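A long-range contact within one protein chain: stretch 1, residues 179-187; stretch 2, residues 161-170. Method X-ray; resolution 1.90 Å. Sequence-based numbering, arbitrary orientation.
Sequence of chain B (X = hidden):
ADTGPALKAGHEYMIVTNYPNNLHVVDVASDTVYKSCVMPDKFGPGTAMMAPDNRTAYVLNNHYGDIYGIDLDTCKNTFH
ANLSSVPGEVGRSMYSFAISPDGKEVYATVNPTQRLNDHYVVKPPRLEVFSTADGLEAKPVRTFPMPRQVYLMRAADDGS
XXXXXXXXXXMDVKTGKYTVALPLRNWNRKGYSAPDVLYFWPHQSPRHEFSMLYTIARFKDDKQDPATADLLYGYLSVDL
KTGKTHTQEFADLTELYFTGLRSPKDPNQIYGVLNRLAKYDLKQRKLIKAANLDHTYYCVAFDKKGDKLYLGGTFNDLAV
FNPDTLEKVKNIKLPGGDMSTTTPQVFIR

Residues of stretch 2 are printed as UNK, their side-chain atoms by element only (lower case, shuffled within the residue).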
ATOM      1  N   THR B 179       8.341  34.773  10.364  1.00 19.75           N
ATOM      2  CA  THR B 179       9.698  34.413  10.761  1.00 18.83           C
ATOM      3  C   THR B 179       9.592  33.033  11.398  1.00 18.06           C
ATOM      4  O   THR B 179       8.490  32.566  11.680  1.00 17.35           O
ATOM      5  CB  THR B 179      10.273  35.389  11.823  1.00 17.94           C
ATOM      6  OG1 THR B 179       9.414  35.414  12.967  1.00 20.57           O
ATOM      7  CG2 THR B 179      10.401  36.789  11.263  1.00 18.58           C
ATOM      8  N   VAL B 180      10.726  32.375  11.611  1.00 18.46           N
ATOM      9  CA  VAL B 180      10.716  31.060  12.243  1.00 18.06           C
ATOM     10  C   VAL B 180      10.590  31.234  13.752  1.00 18.18           C
ATOM     11  O   VAL B 180      11.437  31.858  14.384  1.00 19.48           O
ATOM     12  CB  VAL B 180      11.997  30.249  11.931  1.00 18.66           C
ATOM     13  CG1 VAL B 180      11.981  28.921  12.685  1.00 18.43           C
ATOM     14  CG2 VAL B 180      12.109  30.002  10.437  1.00 17.84           C
ATOM     15  N   ALA B 181       9.500  30.729  14.311  1.00 16.55           N
ATOM     16  CA  ALA B 181       9.266  30.815  15.742  1.00 17.58           C
ATOM     17  C   ALA B 181       9.940  29.653  16.472  1.00 18.80           C
ATOM     18  O   ALA B 181      10.401  29.792  17.613  1.00 18.27           O
ATOM     19  CB  ALA B 181       7.768  30.820  16.030  1.00 15.81           C
ATOM     20  N   LEU B 182      10.031  28.517  15.786  1.00 18.97           N
ATOM     21  CA  LEU B 182      10.618  27.331  16.373  1.00 18.63           C
ATOM     22  C   LEU B 182      11.109  26.431  15.246  1.00 18.23           C
ATOM     23  O   LEU B 182      10.313  25.876  14.492  1.00 18.28           O
ATOM     24  CB  LEU B 182       9.551  26.631  17.231  1.00 20.44           C
ATOM     25  CG  LEU B 182       9.833  25.560  18.297  1.00 22.21           C
ATOM     26  CD1 LEU B 182       8.587  25.398  19.151  1.00 22.76           C
ATOM     27  CD2 LEU B 182      10.217  24.224  17.680  1.00 24.24           C
ATOM     28  N   PRO B 183      12.436  26.317  15.087  1.00 18.19           N
ATOM     29  CA  PRO B 183      13.021  25.477  14.038  1.00 17.11           C
ATOM     30  C   PRO B 183      12.868  23.983  14.299  1.00 17.03           C
ATOM     31  O   PRO B 183      13.133  23.503  15.400  1.00 16.37           O
ATOM     32  CB  PRO B 183      14.490  25.903  14.043  1.00 16.53           C
ATOM     33  CG  PRO B 183      14.731  26.258  15.463  1.00 17.73           C
ATOM     34  CD  PRO B 183      13.488  27.044  15.818  1.00 18.60           C
ATOM     35  N   LEU B 184      12.326  23.281  13.311  1.00 16.75           N
ATOM     36  CA  LEU B 184      12.145  21.836  13.384  1.00 16.67           C
ATOM     37  C   LEU B 184      13.086  21.235  12.353  1.00 16.25           C
ATOM     38  O   LEU B 184      14.157  20.733  12.702  1.00 15.23           O
ATOM     39  CB  LEU B 184      10.695  21.442  13.084  1.00 17.03           C
ATOM     40  CG  LEU B 184       9.639  21.833  14.115  1.00 16.17           C
ATOM     41  CD1 LEU B 184       8.268  21.485  13.593  1.00 16.58           C
ATOM     42  CD2 LEU B 184       9.911  21.116  15.433  1.00 19.09           C
ATOM     43  N   ARG B 185      12.735  21.373  11.079  1.00 15.76           N
ATOM     44  CA  ARG B 185      13.580  20.843  10.027  1.00 18.15           C
ATOM     45  C   ARG B 185      14.956  21.498  10.054  1.00 19.04           C
ATOM     46  O   ARG B 185      15.975  20.836   9.854  1.00 20.18           O
ATOM     47  CB  ARG B 185      12.955  21.027   8.646  1.00 18.78           C
ATOM     48  CG  ARG B 185      13.699  20.205   7.599  1.00 20.15           C
ATOM     49  CD  ARG B 185      13.141  20.354   6.217  1.00 19.35           C
ATOM     50  NE  ARG B 185      11.776  19.863   6.104  1.00 17.14           N
ATOM     51  CZ  ARG B 185      11.097  19.867   4.964  1.00 18.06           C
ATOM     52  NH1 ARG B 185      11.666  20.327   3.861  1.00 18.32           N
ATOM     53  NH2 ARG B 185       9.840  19.453   4.927  1.00 19.60           N
ATOM     54  N   ASN B 186      14.986  22.802  10.305  1.00 19.48           N
ATOM     55  CA  ASN B 186      16.255  23.515  10.362  1.00 19.69           C
ATOM     56  C   ASN B 186      16.780  23.687  11.785  1.00 20.94           C
ATOM     57  O   ASN B 186      17.523  24.623  12.081  1.00 21.54           O
ATOM     58  CB  ASN B 186      16.153  24.842   9.621  1.00 17.59           C
ATOM     59  CG  ASN B 186      15.842  24.647   8.158  1.00 17.84           C
ATOM     60  OD1 ASN B 186      16.721  24.306   7.364  1.00 21.01           O
ATOM     61  ND2 ASN B 186      14.572  24.794   7.800  1.00 18.15           N
ATOM     62  N   TRP B 187      16.369  22.778  12.664  1.00 22.65           N
ATOM     63  CA  TRP B 187      16.823  22.766  14.050  1.00 25.61           C
ATOM     64  C   TRP B 187      18.157  22.035  13.956  1.00 29.33           C
ATOM     65  O   TRP B 187      18.198  20.802  13.936  1.00 32.62           O
ATOM     66  CB  TRP B 187      15.853  21.944  14.908  1.00 23.75           C
ATOM     67  CG  TRP B 187      16.079  21.997  16.397  1.00 21.04           C
ATOM     68  CD1 TRP B 187      16.976  22.777  17.070  1.00 21.71           C
ATOM     69  CD2 TRP B 187      15.346  21.277  17.396  1.00 19.55           C
ATOM     70  NE1 TRP B 187      16.838  22.594  18.427  1.00 20.90           N
ATOM     71  CE2 TRP B 187      15.845  21.678  18.655  1.00 20.10           C
ATOM     72  CE3 TRP B 187      14.310  20.331  17.348  1.00 18.84           C
ATOM     73  CZ2 TRP B 187      15.343  21.170  19.858  1.00 18.40           C
ATOM     74  CZ3 TRP B 187      13.808  19.828  18.540  1.00 17.55           C
ATOM     75  CH2 TRP B 187      14.327  20.250  19.781  1.00 19.10           C
ATOM     76  N   UNK B 161      -0.198  34.547  14.103  1.00 16.93           N
ATOM     77  CA  UNK B 161      -0.568  33.214  13.659  1.00 16.50           C
ATOM     78  C   UNK B 161       0.629  32.275  13.664  1.00 15.08           C
ATOM     79  O   UNK B 161       1.615  32.499  12.962  1.00 15.20           O
ATOM     80  c   UNK B 161      -2.236  32.314  10.214  1.00 16.98           C
ATOM     81  c   UNK B 161      -3.275  31.969  12.459  1.00 17.48           C
ATOM     82  c   UNK B 161      -1.174  33.285  12.249  1.00 17.49           C
ATOM     83  c   UNK B 161      -1.968  32.101  11.698  1.00 18.35           C
ATOM     84  N   UNK B 162       0.562  31.254  14.510  1.00 15.62           N
ATOM     85  CA  UNK B 162       1.618  30.254  14.586  1.00 14.76           C
ATOM     86  C   UNK B 162       1.288  29.178  13.577  1.00 13.87           C
ATOM     87  O   UNK B 162       0.220  28.576  13.614  1.00 15.12           O
ATOM     88  c   UNK B 162       3.745  32.696  18.366  1.00 17.27           C
ATOM     89  c   UNK B 162       1.753  29.714  16.008  1.00 15.00           C
ATOM     90  c   UNK B 162       1.728  31.578  17.714  1.00 15.81           C
ATOM     91  c   UNK B 162       4.484  31.852  17.550  1.00 16.64           C
ATOM     92  c   UNK B 162       3.839  30.872  16.817  1.00 15.02           C
ATOM     93  o   UNK B 162       4.389  33.659  19.096  1.00 19.96           O
ATOM     94  c   UNK B 162       2.452  30.720  16.883  1.00 15.66           C
ATOM     95  c   UNK B 162       2.365  32.566  18.453  1.00 16.84           C
ATOM     96  N   UNK B 163       2.191  29.022  12.620  1.00 13.16           N
ATOM     97  CA  UNK B 163       2.030  28.089  11.518  1.00 13.76           C
ATOM     98  C   UNK B 163       3.001  26.918  11.559  1.00 13.02           C
ATOM     99  O   UNK B 163       4.212  27.102  11.537  1.00 14.19           O
ATOM    100  c   UNK B 163       2.113  27.888   9.005  1.00 14.88           C
ATOM    101  c   UNK B 163       2.229  28.838  10.170  1.00 13.81           C
ATOM    102  c   UNK B 163       1.223  29.975  10.047  1.00 13.99           C
ATOM    103  N   UNK B 164       2.455  25.711  11.591  1.00 12.60           N
ATOM    104  CA  UNK B 164       3.266  24.507  11.594  1.00 11.76           C
ATOM    105  C   UNK B 164       3.576  24.123  10.149  1.00 10.62           C
ATOM    106  O   UNK B 164       2.670  23.894   9.348  1.00 10.56           O
ATOM    107  c   UNK B 164       2.535  23.373  12.307  1.00  8.62           C
ATOM    108  N   UNK B 165       4.859  24.135   9.812  1.00 10.65           N
ATOM    109  CA  UNK B 165       5.304  23.764   8.477  1.00 12.88           C
ATOM    110  C   UNK B 165       6.647  23.091   8.663  1.00 12.63           C
ATOM    111  O   UNK B 165       6.843  22.447   9.688  1.00 13.18           O
ATOM    112  N   UNK B 166       7.577  23.171   7.696  1.00 13.46           N
ATOM    113  CA  UNK B 166       8.892  22.532   7.875  1.00 14.29           C
ATOM    114  C   UNK B 166       9.463  23.017   9.210  1.00 14.65           C
ATOM    115  O   UNK B 166      10.122  22.271   9.922  1.00 14.75           O
ATOM    116  c   UNK B 166       9.687  23.067   6.688  1.00 15.34           C
ATOM    117  c   UNK B 166       8.630  23.136   5.613  1.00 14.14           C
ATOM    118  c   UNK B 166       7.449  23.752   6.347  1.00 14.26           C
ATOM    119  N   UNK B 167       9.167  24.278   9.527  1.00 14.47           N
ATOM    120  CA  UNK B 167       9.535  24.924  10.782  1.00 13.67           C
ATOM    121  C   UNK B 167       8.238  25.573  11.278  1.00 13.91           C
ATOM    122  O   UNK B 167       7.270  25.691  10.526  1.00 13.20           O
ATOM    123  c   UNK B 167      10.578  26.025  10.567  1.00 14.06           C
ATOM    124  c   UNK B 167      11.959  25.486  10.217  1.00 15.42           C
ATOM    125  o   UNK B 167      12.392  24.455  10.783  1.00 17.03           O
ATOM    126  o   UNK B 167      12.631  26.122   9.383  1.00 16.48           O
ATOM    127  N   UNK B 168       8.187  25.924  12.556  1.00 13.93           N
ATOM    128  CA  UNK B 168       7.010  26.597  13.087  1.00 15.20           C
ATOM    129  C   UNK B 168       7.276  28.081  12.829  1.00 16.05           C
ATOM    130  O   UNK B 168       8.361  28.585  13.135  1.00 15.28           O
ATOM    131  c   UNK B 168       5.729  24.108  14.164  1.00 17.51           C
ATOM    132  c   UNK B 168       6.788  24.858  14.901  1.00 17.14           C
ATOM    133  c   UNK B 168       5.525  27.016  15.095  1.00 15.46           C
ATOM    134  c   UNK B 168       6.819  26.357  14.604  1.00 15.56           C
ATOM    135  N   UNK B 169       6.309  28.750  12.210  1.00 15.25           N
ATOM    136  CA  UNK B 169       6.420  30.160  11.886  1.00 13.95           C
ATOM    137  C   UNK B 169       5.473  31.017  12.703  1.00 13.46           C
ATOM    138  O   UNK B 169       4.467  30.544  13.212  1.00 12.75           O
ATOM    139  c   UNK B 169       8.193  29.573   9.264  1.00 11.93           C
ATOM    140  c   UNK B 169       8.123  27.764   7.711  1.00 10.86           C
ATOM    141  c   UNK B 169       6.109  30.391  10.411  1.00 12.85           C
ATOM    142  c   UNK B 169       6.121  28.478   8.788  1.00 12.28           C
ATOM    143  c   UNK B 169       6.822  29.462   9.477  1.00 12.39           C
ATOM    144  c   UNK B 169       8.847  28.728   8.384  1.00 11.40           C
ATOM    145  o   UNK B 169       8.751  26.933   6.821  1.00 14.56           O
ATOM    146  c   UNK B 169       6.761  27.634   7.909  1.00 11.08           C
ATOM    147  N   UNK B 170       5.835  32.286  12.837  1.00 14.20           N
ATOM    148  CA  UNK B 170       5.031  33.264  13.544  1.00 15.06           C
ATOM    149  C   UNK B 170       4.677  34.224  12.422  1.00 14.70           C
ATOM    150  O   UNK B 170       5.549  34.859  11.838  1.00 15.12           O
ATOM    151  c   UNK B 170       6.007  35.613  16.446  1.00 25.38           C
ATOM    152  c   UNK B 170       5.862  33.955  14.611  1.00 17.67           C
ATOM    153  c   UNK B 170       5.291  36.713  17.193  1.00 27.18           C
ATOM    154  n   UNK B 170       4.094  36.164  17.884  1.00 32.68           N
ATOM    155  c   UNK B 170       5.086  34.950  15.442  1.00 21.30           C
TER

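Position 161 has four side-chain carbons, forked at the second, and none comes within 9 Å of stretch 1. The fork beyond the first carbon identifies Leu 161.

Position 162 carries one carbon, then a six-carbon ring bearing an oxygen. The side chain leaves the backbone sideways, but the ring reaches stretch 1, where Ala 181 CB lies at its edge. This is Tyr 162, and Ala 181 CB is 3.8 Å from Tyr 162 CE2.

Position 163 has three carbons, one carrying the other two, and touches nothing on stretch 1. Branching at the first carbon makes it Val 163. A single carbon at position 164, also without a contact, gives Ala 164.

Position 165 has no side-chain atoms and is Gly 165. An ideal CB here would clash with the side chain of position 166.

At position 166 three carbons close a ring onto the backbone N, and CB lies over one face of the Arg 185 guanidinium, 3.9 Å from Arg 185 NE. The ring defines Pro 166; its CD is the atom 2.7 Å from the ideal CB of Gly 165. Its carbonyl accepts a hydrogen bond from the backbone, Arg 185 N to Pro 166 O, 3.0 Å at 160°.

Position 167 has two carbons, the second carrying two oxygens. Composition alone fits a short carboxylate, and the surroundings agree: both oxygens face N-H donors of stretch 1. This is Asp 167. OD1 accepts from Leu 184 N at 2.8 Å and from Asn 186 N at 3.1 Å, the latter nearly linear at 177°, while OD2 accepts from Asn 186 ND2 at 2.8 Å.

Position 168 has four carbons, forked at the first, with one arm two carbons long. Its CB is 3.8 Å from Leu 182 CB, on the same face of the sheet, and the end of the longer arm meets Leu 184. This is Ile 168, with CD1 3.7 Å from Leu 184 CD1.

Position 169 again shows one carbon and a six-carbon ring with an oxygen, and Val 180 CG2 lies at the ring edge. It is Tyr 169, its CE2 4.1 Å from Val 180 CG2.

Position 170 is a row of four carbons ending in nitrogen. Its CB packs 3.9 Å from Ala 181 CB, but the chain end leads away from stretch 1. This is Lys 170, whose NZ donates to Tyr 162 OH at 2.8 Å.

The contact combines an antiparallel ladder with a side-chain clamp. Thr 179 and Lys 170 exchange backbone hydrogen bonds (Lys 170 N to Thr 179 O, 2.9 Å; Thr 179 N to Lys 170 O, 3.2 Å), as do Leu 182 and Ile 168 (Ile 168 N to Leu 182 O, 2.9 Å; Leu 182 N to Ile 168 O, 3.1 Å). Between these pairs the register shifts by one, a beta bulge in which Ile 168 O also accepts from Ala 181 N at 2.7 Å. Beyond the ladder, the Asp 167 carboxylate binds the type I turn from Leu 184 to Trp 187.

Stretch 2, residues 161-170: LYVAGPDIYK
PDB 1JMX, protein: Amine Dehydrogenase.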